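Local coordinates for pentatricopeptide repeat-containing protein 10, chloroplastic (Zea mays, PDB 4M59), which binds specific RNA elements between chloroplast genes and stabilises the flanking mRNAs by acting as a barrier to exonucleases, at residues A[57-62]-A[90-95]; A[319-324]-A[349-354]; A[331-336]-A[362-367]; A[507-512]-A[536-541]. The protein carries 4 engineered substitutions. All coordinates share one frame; numbering follows the deposited sequence.

How the contacts relate
Along this helical repeat chain, contact 1 comes first: near the N terminus it sets helix 52-65 beside helix 86-95 and closes a loop round helix 70-82. The next two cross. Contact 2 opens on helix 317-328, contact 3 opens at 331-336, contact 2 closes at 349-354 and contact 3 at 362-367. Contact 2 joins helix 317-328 to the start of helix 352-359; contact 3 joins the start of helix 333-346 to the loop before helix 367-380. They touch, Leu324 O lying 3.8 Å from Met336 CE, and both meet the second subunit. Contact 4 follows separately, tying the start of helix 509-519 to the C-terminal part of helix 528-539; like contact 3, it borders RNA.

Contact 1 of 4, residues A[57-62]-A[90-95]; sequences ALLRWA and CALLDE
Arg60 reaches from helix 52-65 to Ala91, Leu92 and Glu95 on helix 86-95, and nearly all of its length has a neighbour there. Its CB already lies 4.0 Å from Glu95 OE1. CG stands anti to the carbonyl carbon (chi1 -44°), and the chain then bends at chi2 and chi3. CD comes to 3.5 Å from Glu95 OE1, and NE forms a salt bridge with that oxygen. A weak hydrogen bond also runs from Arg60 NH2 to Glu95 OE1 (2.8 Å); the two tips are modelled too close together, so the pairing is sounder than its lengths. The guanidinium and carboxylate planes are only 15° apart. At the other branch, NH1 is 3.8 Å from Leu92 CD2 and 3.9 Å from Ala91 CB. The Leu92 methyl covers one guanidinium face, displaced toward its rim. Beside the polar pair, Leu59 CD1 meets Leu92 CD2 at 4.4 Å, and both leucines also pack on Leu73 of helix 70-82. The two short axes run almost parallel, 7° apart, but at 12.3 Å, so long side chains must cover the distance. The chemistry is thus mixed: a leucine contact on the buried side, and an ion pair near the surface whose opposite charges would probably offset each other, while Leu92 CD2 lies over one face of the guanidinium and Ala91 CB near NH1.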
# COMPACT_ATOMS: atom_id res chain seq x y z
N ALA A 57 36.58 4.95 -14.39
CA ALA A 57 37.12 6.29 -14.48
C ALA A 57 38.48 6.28 -15.14
O ALA A 57 38.85 7.21 -15.83
CB ALA A 57 37.22 6.88 -13.12
N LEU A 58 39.24 5.22 -14.89
CA LEU A 58 40.57 5.07 -15.47
C LEU A 58 40.43 4.80 -16.96
O LEU A 58 41.16 5.36 -17.77
CB LEU A 58 41.33 3.94 -14.79
CG LEU A 58 42.80 3.77 -15.18
CD1 LEU A 58 43.55 5.08 -15.04
CD2 LEU A 58 43.45 2.69 -14.34
N LEU A 59 39.49 3.94 -17.30
CA LEU A 59 39.20 3.61 -18.68
C LEU A 59 38.95 4.86 -19.46
O LEU A 59 39.52 5.08 -20.52
CB LEU A 59 37.96 2.75 -18.72
CG LEU A 59 38.00 1.46 -19.51
CD1 LEU A 59 36.62 1.16 -19.95
CD2 LEU A 59 38.91 1.56 -20.69
N ARG A 60 38.07 5.69 -18.92
CA ARG A 60 37.72 6.95 -19.56
C ARG A 60 38.93 7.87 -19.60
O ARG A 60 39.12 8.62 -20.55
CB ARG A 60 36.57 7.63 -18.80
CG ARG A 60 35.45 6.69 -18.40
CD ARG A 60 34.10 7.39 -18.45
NE ARG A 60 33.52 7.35 -19.79
CZ ARG A 60 32.35 6.80 -20.08
NH1 ARG A 60 31.63 6.23 -19.13
NH2 ARG A 60 31.90 6.81 -21.33
N TRP A 61 39.76 7.79 -18.56
CA TRP A 61 40.97 8.58 -18.53
C TRP A 61 41.91 8.10 -19.59
O TRP A 61 42.25 8.82 -20.51
CB TRP A 61 41.67 8.47 -17.19
CG TRP A 61 42.91 9.31 -17.13
CD1 TRP A 61 42.97 10.64 -16.92
CD2 TRP A 61 44.25 8.86 -17.31
NE1 TRP A 61 44.27 11.06 -16.95
CE2 TRP A 61 45.08 9.99 -17.19
CE3 TRP A 61 44.84 7.63 -17.56
CZ2 TRP A 61 46.45 9.91 -17.30
CZ3 TRP A 61 46.19 7.56 -17.68
CH2 TRP A 61 46.99 8.69 -17.55
N ALA A 62 42.32 6.84 -19.45
CA ALA A 62 43.24 6.21 -20.37
C ALA A 62 42.74 6.36 -21.79
O ALA A 62 43.50 6.69 -22.70
CB ALA A 62 43.40 4.76 -20.03
N CYS A 90 25.98 1.50 -21.50
CA CYS A 90 25.37 2.25 -22.58
C CYS A 90 26.07 3.58 -22.69
O CYS A 90 25.91 4.28 -23.66
CB CYS A 90 23.88 2.47 -22.32
SG CYS A 90 22.90 0.99 -22.34
N ALA A 91 26.84 3.91 -21.68
CA ALA A 91 27.60 5.13 -21.68
C ALA A 91 28.83 4.98 -22.52
O ALA A 91 29.12 5.81 -23.36
CB ALA A 91 27.99 5.47 -20.29
N LEU A 92 29.55 3.90 -22.28
CA LEU A 92 30.75 3.55 -23.01
C LEU A 92 30.45 3.42 -24.47
O LEU A 92 31.27 3.73 -25.31
CB LEU A 92 31.26 2.22 -22.52
CG LEU A 92 31.65 2.25 -21.05
CD1 LEU A 92 31.97 0.87 -20.58
CD2 LEU A 92 32.85 3.12 -20.90
N LEU A 93 29.26 2.95 -24.76
CA LEU A 93 28.82 2.83 -26.12
C LEU A 93 28.67 4.22 -26.71
O LEU A 93 28.86 4.42 -27.89
CB LEU A 93 27.49 2.12 -26.13
CG LEU A 93 26.77 2.10 -27.46
CD1 LEU A 93 27.16 0.88 -28.19
CD2 LEU A 93 25.32 2.12 -27.21
N ASP A 94 28.25 5.16 -25.87
CA ASP A 94 27.88 6.49 -26.35
C ASP A 94 29.05 7.47 -26.42
O ASP A 94 29.07 8.36 -27.27
CB ASP A 94 26.75 7.07 -25.51
CG ASP A 94 25.44 6.34 -25.72
OD1 ASP A 94 25.19 5.88 -26.86
OD2 ASP A 94 24.65 6.23 -24.76
N GLU A 95 30.01 7.31 -25.53
CA GLU A 95 31.18 8.19 -25.51
C GLU A 95 32.33 7.60 -26.34
O GLU A 95 32.94 8.29 -27.15
CB GLU A 95 31.60 8.52 -24.08
CG GLU A 95 32.76 7.70 -23.52
CD GLU A 95 33.85 8.58 -22.92
OE1 GLU A 95 33.95 8.64 -21.67
OE2 GLU A 95 34.61 9.20 -23.69

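Contact 2 of 4, residues A[319-324]-A[349-354]; sequences TYNLVL and TPNRVT
Thr354 OG1 is approached by two N-H donors: the side-chain amide of Asn321 from across the contact, and the backbone N of Asn351 from its own segment. The Asn321 ND2 to Thr354 OG1 separation is modelled as 2.5 Å, very short for a hydrogen bond, and OG1 is crowded in the model, so the length is not secure. The backbone bond, from Asn351 N to Thr354 OG1, is weak, at 3.2 Å, but nearly straight, 170° at the hydrogen. Asn321 and Thr354 cross at about a right angle. Chi1 of -57° sets CG of Asn321 anti to the carbonyl carbon; from there ND2 faces the threonine and OD1 lies by Val353, whose CB is 3.8 Å from Asn321 OD1. One turn on, Leu324 CD1 lies 4.1 Å from Thr354 CG2. An alanine in place of Asn321 would probably leave Thr354 OG1 without its cross-helix partner and open a gap beside Val353. Since Asn351 is the N-cap of helix 352-359, its weak backbone bond to Thr354 OG1 is consistent with one half of a capping box. Here the opening turn of helix 352-359, in the predicted repeat PPR 9, docks on helix 317-328 of the predicted PPR 8, the repeat-on-repeat stacking of an alpha-solenoid.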
# COMPACT_ATOMS: atom_id res chain seq x y z
N THR A 319 -1.39 -24.04 7.19
CA THR A 319 -2.28 -23.90 6.06
C THR A 319 -3.49 -23.06 6.42
O THR A 319 -3.90 -22.19 5.67
CB THR A 319 -2.75 -25.27 5.60
OG1 THR A 319 -1.63 -26.15 5.49
CG2 THR A 319 -3.42 -25.17 4.27
N TYR A 320 -4.05 -23.31 7.60
CA TYR A 320 -5.20 -22.56 8.06
C TYR A 320 -4.88 -21.10 8.31
O TYR A 320 -5.63 -20.24 7.90
CB TYR A 320 -5.77 -23.20 9.32
CG TYR A 320 -6.86 -24.22 9.08
CD1 TYR A 320 -8.11 -23.83 8.65
CD2 TYR A 320 -6.67 -25.56 9.32
CE1 TYR A 320 -9.11 -24.73 8.44
CE2 TYR A 320 -7.66 -26.47 9.12
CZ TYR A 320 -8.88 -26.05 8.68
OH TYR A 320 -9.88 -26.95 8.47
N ASN A 321 -3.77 -20.82 8.98
CA ASN A 321 -3.38 -19.44 9.24
C ASN A 321 -3.23 -18.68 7.95
O ASN A 321 -3.53 -17.51 7.87
CB ASN A 321 -2.05 -19.36 9.96
CG ASN A 321 -2.04 -20.11 11.24
OD1 ASN A 321 -1.00 -20.52 11.72
ND2 ASN A 321 -3.21 -20.30 11.81
N LEU A 322 -2.72 -19.38 6.96
CA LEU A 322 -2.52 -18.82 5.65
C LEU A 322 -3.85 -18.34 5.13
O LEU A 322 -3.96 -17.24 4.63
CB LEU A 322 -1.94 -19.91 4.75
CG LEU A 322 -1.56 -19.65 3.31
CD1 LEU A 322 -0.33 -20.44 3.04
CD2 LEU A 322 -2.64 -20.10 2.35
N VAL A 323 -4.86 -19.18 5.27
CA VAL A 323 -6.19 -18.88 4.77
C VAL A 323 -6.83 -17.77 5.57
O VAL A 323 -7.49 -16.90 5.03
CB VAL A 323 -7.08 -20.10 4.83
CG1 VAL A 323 -8.41 -19.81 4.21
CG2 VAL A 323 -6.43 -21.24 4.11
N LEU A 324 -6.62 -17.81 6.88
CA LEU A 324 -7.17 -16.80 7.76
C LEU A 324 -6.61 -15.44 7.44
O LEU A 324 -7.33 -14.46 7.42
CB LEU A 324 -6.87 -17.17 9.21
CG LEU A 324 -7.62 -18.40 9.71
CD1 LEU A 324 -7.10 -18.85 11.03
CD2 LEU A 324 -9.07 -18.10 9.82
N THR A 349 -5.39 -27.48 16.18
CA THR A 349 -5.40 -26.58 17.30
C THR A 349 -4.55 -25.37 17.00
O THR A 349 -3.40 -25.50 16.61
CB THR A 349 -4.89 -27.26 18.55
OG1 THR A 349 -3.79 -28.10 18.20
CG2 THR A 349 -5.97 -28.12 19.12
N PRO A 350 -5.12 -24.19 17.19
CA PRO A 350 -4.52 -22.90 16.90
C PRO A 350 -3.23 -22.69 17.64
O PRO A 350 -2.97 -23.34 18.63
CB PRO A 350 -5.56 -21.93 17.44
CG PRO A 350 -6.80 -22.62 17.29
CD PRO A 350 -6.51 -24.03 17.64
N ASN A 351 -2.43 -21.78 17.12
CA ASN A 351 -1.19 -21.42 17.75
C ASN A 351 -1.15 -19.93 17.93
O ASN A 351 -2.10 -19.25 17.62
CB ASN A 351 -0.02 -21.89 16.91
CG ASN A 351 -0.20 -21.62 15.45
OD1 ASN A 351 0.53 -22.13 14.61
ND2 ASN A 351 -1.18 -20.80 15.12
N ARG A 352 -0.04 -19.43 18.46
CA ARG A 352 0.12 -18.00 18.72
C ARG A 352 0.04 -17.20 17.43
O ARG A 352 -0.15 -15.98 17.45
CB ARG A 352 1.46 -17.73 19.41
CG ARG A 352 1.82 -18.74 20.48
CD ARG A 352 2.96 -19.65 20.03
NE ARG A 352 4.20 -19.38 20.76
CZ ARG A 352 5.24 -20.20 20.78
NH1 ARG A 352 5.21 -21.34 20.10
NH2 ARG A 352 6.33 -19.88 21.47
N VAL A 353 0.18 -17.89 16.31
CA VAL A 353 0.17 -17.28 15.01
C VAL A 353 -1.24 -17.21 14.52
O VAL A 353 -1.64 -16.27 13.87
CB VAL A 353 0.94 -18.13 14.02
CG1 VAL A 353 1.07 -17.42 12.72
CG2 VAL A 353 2.30 -18.45 14.58
N THR A 354 -2.00 -18.24 14.85
CA THR A 354 -3.40 -18.30 14.51
C THR A 354 -4.13 -17.17 15.16
O THR A 354 -4.84 -16.44 14.51
CB THR A 354 -3.99 -19.61 14.97
OG1 THR A 354 -3.36 -20.68 14.26
CG2 THR A 354 -5.45 -19.65 14.69

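Contact 3 of 4, residues A[331-336]-A[362-367]; sequences SRFTVM and SGKRGM. Engineered in segment 362-367: Ser362 (natural residue Cys). With nucleotides of chain C.
Phe333 points the rim of its ring into the backbone of 362-367 instead of lying flat on it. Two carbonyls meet this edge close to the ring plane: Arg365 O, 3.7 Å from Phe333 CE2, and Ser362 O, 4.1 Å from Phe333 CZ. Met367 crosses the ring obliquely, bringing its CB to 3.8 Å from Phe333 CZ, while the rest of its chain leads off elsewhere. One face of the ring carries Ser331 O, displaced toward the rim, and Tyr370 stacks with the phenylalanine. Lys364 sends CG anti to its backbone N (chi1 -166°) and then bends. Its CE comes to 3.0 Å from Ser331 OG, whereas NZ stands 5.9 Å from the Phe333 centroid, at most a weak cation-pi attraction. Ser331 CB meanwhile sits 3.5 Å from Ser362 O. Ser362 is an engineered residue, cysteine in the natural protein, and its OG bonds to Gly328 O. Replacing Phe333 by an alanine would probably open a gap against Met367 CB and the Arg365 carbonyl and leave Tyr370 without its stacking partner. On its other side the same loop borders RNA: Lys364 CA lies 3.6 Å from C4 of U8 of chain C, and Arg365 forms a salt bridge with a phosphate of the bound RNA. Ser331 ends helix 317-328 in a Schellman motif and Arg332 occupies the N-cap position of helix 333-346, while the type II turn Lys364 to Met367 leads into helix 367-380. Met367 extends onward to Ala396 and Cys400 of helix 387-400.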
# COMPACT_ATOMS: atom_id res chain seq x y z
N SER A 331 -11.31 -8.80 6.24
CA SER A 331 -12.02 -8.71 7.50
C SER A 331 -13.30 -9.50 7.46
O SER A 331 -14.34 -9.05 7.92
CB SER A 331 -12.35 -7.26 7.81
OG SER A 331 -13.39 -6.82 6.98
N ARG A 332 -13.23 -10.70 6.92
CA ARG A 332 -14.42 -11.53 6.82
C ARG A 332 -14.63 -12.27 8.11
O ARG A 332 -14.40 -13.46 8.21
CB ARG A 332 -14.31 -12.48 5.62
CG ARG A 332 -14.66 -11.81 4.29
CD ARG A 332 -13.88 -12.37 3.12
NE ARG A 332 -14.51 -13.52 2.48
CZ ARG A 332 -15.07 -13.49 1.28
NH1 ARG A 332 -15.62 -14.59 0.78
NH2 ARG A 332 -15.08 -12.37 0.57
N PHE A 333 -15.06 -11.53 9.13
CA PHE A 333 -15.19 -12.03 10.49
C PHE A 333 -15.89 -13.38 10.63
O PHE A 333 -15.31 -14.35 11.12
CB PHE A 333 -15.87 -11.00 11.38
CG PHE A 333 -15.25 -9.64 11.31
CD1 PHE A 333 -13.88 -9.50 11.11
CD2 PHE A 333 -16.02 -8.50 11.45
CE1 PHE A 333 -13.30 -8.25 11.05
CE2 PHE A 333 -15.44 -7.24 11.39
CZ PHE A 333 -14.08 -7.12 11.19
N THR A 334 -17.16 -13.45 10.21
CA THR A 334 -17.96 -14.63 10.46
C THR A 334 -17.34 -15.90 9.93
O THR A 334 -17.35 -16.93 10.59
CB THR A 334 -19.34 -14.46 9.88
OG1 THR A 334 -19.94 -13.30 10.46
CG2 THR A 334 -20.18 -15.64 10.19
N VAL A 335 -16.80 -15.83 8.72
CA VAL A 335 -16.16 -16.98 8.10
C VAL A 335 -14.84 -17.30 8.78
O VAL A 335 -14.46 -18.46 8.91
CB VAL A 335 -15.95 -16.73 6.60
CG1 VAL A 335 -14.75 -17.48 6.09
CG2 VAL A 335 -17.17 -17.14 5.83
N MET A 336 -14.13 -16.27 9.22
CA MET A 336 -12.92 -16.48 9.98
C MET A 336 -13.24 -17.27 11.23
O MET A 336 -12.52 -18.18 11.60
CB MET A 336 -12.30 -15.14 10.33
CG MET A 336 -11.72 -14.41 9.16
SD MET A 336 -11.12 -12.77 9.51
CE MET A 336 -9.56 -13.16 10.23
N SER A 362 -8.56 -6.22 9.62
CA SER A 362 -8.74 -4.86 9.13
C SER A 362 -9.94 -4.19 9.81
O SER A 362 -11.04 -4.73 9.81
CB SER A 362 -8.93 -4.86 7.62
OG SER A 362 -8.66 -6.14 7.08
N GLY A 363 -9.70 -3.01 10.38
CA GLY A 363 -10.76 -2.26 11.04
C GLY A 363 -12.03 -2.24 10.22
O GLY A 363 -11.99 -2.24 8.99
N LYS A 364 -13.17 -2.21 10.90
CA LYS A 364 -14.46 -2.21 10.23
C LYS A 364 -15.61 -2.20 11.23
O LYS A 364 -15.40 -2.00 12.42
CB LYS A 364 -14.58 -3.42 9.30
CG LYS A 364 -15.73 -3.34 8.32
CD LYS A 364 -16.35 -4.71 8.09
CE LYS A 364 -15.99 -5.26 6.72
NZ LYS A 364 -17.00 -6.25 6.23
N ARG A 365 -16.82 -2.41 10.73
CA ARG A 365 -18.01 -2.41 11.57
C ARG A 365 -18.24 -3.78 12.20
O ARG A 365 -18.17 -4.80 11.51
CB ARG A 365 -19.23 -2.00 10.76
CG ARG A 365 -20.35 -1.37 11.58
CD ARG A 365 -21.71 -1.81 11.07
NE ARG A 365 -22.38 -0.76 10.33
CZ ARG A 365 -23.54 -0.21 10.68
NH1 ARG A 365 -24.16 -0.62 11.78
NH2 ARG A 365 -24.08 0.74 9.94
N GLY A 366 -18.52 -3.80 13.50
CA GLY A 366 -18.77 -5.04 14.21
C GLY A 366 -17.51 -5.80 14.54
O GLY A 366 -17.56 -7.00 14.83
N MET A 367 -16.38 -5.11 14.51
CA MET A 367 -15.09 -5.73 14.80
C MET A 367 -14.92 -6.00 16.29
O MET A 367 -14.26 -6.95 16.69
CB MET A 367 -13.95 -4.86 14.29
CG MET A 367 -12.58 -5.24 14.84
SD MET A 367 -11.23 -4.32 14.07
CE MET A 367 -9.85 -4.87 15.07
P U C 8 -8.24 1.55 4.81
OP1 U C 8 -6.81 1.93 4.73
OP2 U C 8 -8.67 0.22 4.32
O5' U C 8 -8.72 1.72 6.32
C5' U C 8 -8.27 2.84 7.11
C4' U C 8 -8.34 2.49 8.58
O4' U C 8 -9.70 2.69 9.05
C3' U C 8 -7.95 1.07 8.94
O3' U C 8 -7.12 1.03 10.10
C2' U C 8 -9.29 0.37 9.14
O2' U C 8 -9.22 -0.68 10.10
C1' U C 8 -10.16 1.50 9.66
N1 U C 8 -11.58 1.34 9.31
C2 U C 8 -12.52 1.60 10.29
O2 U C 8 -12.23 1.96 11.41
N3 U C 8 -13.83 1.43 9.89
C4 U C 8 -14.28 1.03 8.65
O4 U C 8 -15.49 0.93 8.45
C5 U C 8 -13.24 0.78 7.69
C6 U C 8 -11.96 0.94 8.05

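Contact 4 of 4, residues A[507-512]-A[536-541]; sequences RRLDGM and SIYAKN. With nucleotides of chain C.
Ile537 and Met512 pack where the predicted repeats PPR 13 and PPR 14 stack, two neighbouring units of the alpha-solenoid built by pentatricopeptide repeats. This is the tight part of the contact. The bend of Met512 at chi3 (69°) places CE 3.8 Å from Ile537 CG2, and the two side chains cross at a slant. Beside them Leu509 CB lies 4.3 Å from Ile537 CG1. Leu509 CD1 also meets the Tyr538 ring at its edge, near the ring plane, 3.8 Å from Tyr538 CE1. The tyrosine hydroxyl is hydrogen-bonded to Glu513, and Phe504 covers Met512 from helix 493-504. The other side is polar, with no comparable interlocking, and faces the RNA. Arg507, the positive-phi residue that closes helix 493-504 in a Schellman motif, and Lys540 of the facing segment bring two positive charges together there. Their closest atoms, Arg507 NH2 and Lys540 NZ, are 2.9 Å apart, but both are donors and form no hydrogen bond. Phosphates nearby would probably offset the repulsion: Arg507 NH2 is 3.7 Å from OP2 of U15 of chain C, and Lys540 CE is 3.3 Å from OP1 of U16 of chain C. Arg507 additionally makes a cation-pi contact with Phe504. The lysine, extended beyond CG, crosses the arginine at about a right angle and sets NZ over one guanidinium face, 3.3 Å from Arg507 CZ.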
# COMPACT_ATOMS: atom_id res chain seq x y z
N ARG A 507 -9.52 25.18 13.20
CA ARG A 507 -9.49 26.46 12.50
C ARG A 507 -8.38 27.37 12.98
O ARG A 507 -8.61 28.55 13.21
CB ARG A 507 -10.82 27.17 12.65
CG ARG A 507 -12.01 26.30 12.37
CD ARG A 507 -12.50 26.45 10.95
NE ARG A 507 -12.48 25.18 10.24
CZ ARG A 507 -13.38 24.22 10.40
NH1 ARG A 507 -14.37 24.37 11.25
NH2 ARG A 507 -13.27 23.09 9.71
N ARG A 508 -7.18 26.84 13.11
CA ARG A 508 -6.04 27.66 13.46
C ARG A 508 -5.22 27.96 12.24
O ARG A 508 -4.26 27.28 11.96
CB ARG A 508 -5.16 26.95 14.47
CG ARG A 508 -5.52 27.22 15.88
CD ARG A 508 -4.36 27.83 16.59
NE ARG A 508 -3.35 26.85 16.91
CZ ARG A 508 -2.07 27.14 17.04
NH1 ARG A 508 -1.66 28.38 16.85
NH2 ARG A 508 -1.19 26.21 17.34
N LEU A 509 -5.62 28.99 11.51
CA LEU A 509 -4.94 29.38 10.29
C LEU A 509 -3.46 29.64 10.48
O LEU A 509 -2.63 29.19 9.70
CB LEU A 509 -5.57 30.65 9.73
CG LEU A 509 -4.64 31.42 8.81
CD1 LEU A 509 -5.30 31.58 7.49
CD2 LEU A 509 -4.32 32.74 9.43
N ASP A 510 -3.14 30.37 11.53
CA ASP A 510 -1.79 30.73 11.84
C ASP A 510 -0.94 29.49 11.91
O ASP A 510 0.12 29.42 11.31
CB ASP A 510 -1.78 31.40 13.19
CG ASP A 510 -2.46 30.57 14.23
OD1 ASP A 510 -2.99 29.50 13.86
OD2 ASP A 510 -2.47 30.96 15.41
N GLY A 511 -1.44 28.50 12.64
CA GLY A 511 -0.65 27.34 12.97
C GLY A 511 -0.51 26.36 11.83
O GLY A 511 0.26 25.42 11.92
N MET A 512 -1.26 26.59 10.77
CA MET A 512 -1.18 25.74 9.59
C MET A 512 -0.14 26.30 8.65
O MET A 512 0.68 25.57 8.10
CB MET A 512 -2.52 25.68 8.89
CG MET A 512 -3.58 24.97 9.67
SD MET A 512 -5.24 25.22 9.04
CE MET A 512 -5.14 24.32 7.52
N SER A 536 -9.21 25.31 1.73
CA SER A 536 -10.49 25.51 2.37
C SER A 536 -10.41 26.49 3.51
O SER A 536 -11.35 27.21 3.79
CB SER A 536 -11.05 24.19 2.88
OG SER A 536 -12.30 24.40 3.50
N ILE A 537 -9.27 26.52 4.19
CA ILE A 537 -9.12 27.44 5.29
C ILE A 537 -8.99 28.86 4.78
O ILE A 537 -9.54 29.78 5.37
CB ILE A 537 -7.94 27.05 6.20
CG1 ILE A 537 -7.97 27.89 7.47
CG2 ILE A 537 -6.62 27.20 5.51
CD1 ILE A 537 -9.25 27.79 8.21
N TYR A 538 -8.30 29.05 3.67
CA TYR A 538 -8.15 30.37 3.09
C TYR A 538 -9.48 30.79 2.52
O TYR A 538 -9.84 31.96 2.54
CB TYR A 538 -7.10 30.38 1.98
CG TYR A 538 -5.67 30.23 2.43
CD1 TYR A 538 -5.28 30.58 3.71
CD2 TYR A 538 -4.71 29.74 1.58
CE1 TYR A 538 -3.98 30.45 4.11
CE2 TYR A 538 -3.41 29.60 1.98
CZ TYR A 538 -3.05 29.96 3.24
OH TYR A 538 -1.75 29.82 3.63
N ALA A 539 -10.22 29.83 2.00
CA ALA A 539 -11.49 30.12 1.39
C ALA A 539 -12.50 30.44 2.46
O ALA A 539 -13.39 31.25 2.26
CB ALA A 539 -11.96 28.95 0.58
N LYS A 540 -12.37 29.79 3.61
CA LYS A 540 -13.29 30.06 4.70
C LYS A 540 -13.12 31.47 5.24
O LYS A 540 -13.95 31.95 6.01
CB LYS A 540 -13.14 29.02 5.81
CG LYS A 540 -13.90 27.75 5.53
CD LYS A 540 -13.61 26.70 6.56
CE LYS A 540 -14.30 25.40 6.21
NZ LYS A 540 -14.02 24.34 7.20
N ASN A 541 -12.04 32.13 4.84
CA ASN A 541 -11.92 33.56 5.00
C ASN A 541 -11.89 34.18 3.61
O ASN A 541 -12.15 33.50 2.63
CB ASN A 541 -10.67 33.90 5.79
CG ASN A 541 -10.51 33.04 7.01
OD1 ASN A 541 -10.79 31.85 6.96
ND2 ASN A 541 -10.07 33.62 8.10
P U C 15 -14.71 19.89 6.83
OP1 U C 15 -13.24 19.69 6.96
OP2 U C 15 -15.42 20.74 7.81
O5' U C 15 -15.01 20.45 5.37
C5' U C 15 -14.35 21.64 4.89
C4' U C 15 -14.72 21.91 3.45
O4' U C 15 -14.62 20.68 2.69
C3' U C 15 -16.15 22.37 3.21
O3' U C 15 -16.26 23.77 3.41
C2' U C 15 -16.36 22.00 1.75
O2' U C 15 -15.88 22.98 0.85
C1' U C 15 -15.55 20.71 1.62
N1 U C 15 -16.37 19.50 1.68
C2 U C 15 -16.89 19.02 0.50
O2 U C 15 -16.70 19.55 -0.58
N3 U C 15 -17.65 17.88 0.63
C4 U C 15 -17.94 17.20 1.79
O4 U C 15 -18.64 16.19 1.74
C5 U C 15 -17.36 17.76 2.97
C6 U C 15 -16.62 18.87 2.88
P U C 16 -17.43 24.35 4.33
OP1 U C 16 -17.13 25.78 4.61
OP2 U C 16 -17.63 23.41 5.46
O5' U C 16 -18.71 24.28 3.38
C5' U C 16 -18.73 24.99 2.13
C4' U C 16 -20.14 25.05 1.59
O4' U C 16 -20.48 23.78 0.97
C3' U C 16 -21.23 25.28 2.62
O3' U C 16 -21.43 26.67 2.85
C2' U C 16 -22.45 24.67 1.94
O2' U C 16 -23.05 25.54 1.00
C1' U C 16 -21.83 23.47 1.23
N1 U C 16 -21.88 22.24 2.03
C2 U C 16 -23.00 21.45 1.93
O2 U C 16 -23.94 21.72 1.21
N3 U C 16 -22.99 20.32 2.71
C4 U C 16 -21.98 19.90 3.56
O4 U C 16 -22.12 18.86 4.20
C5 U C 16 -20.85 20.78 3.61
C6 U C 16 -20.84 21.89 2.87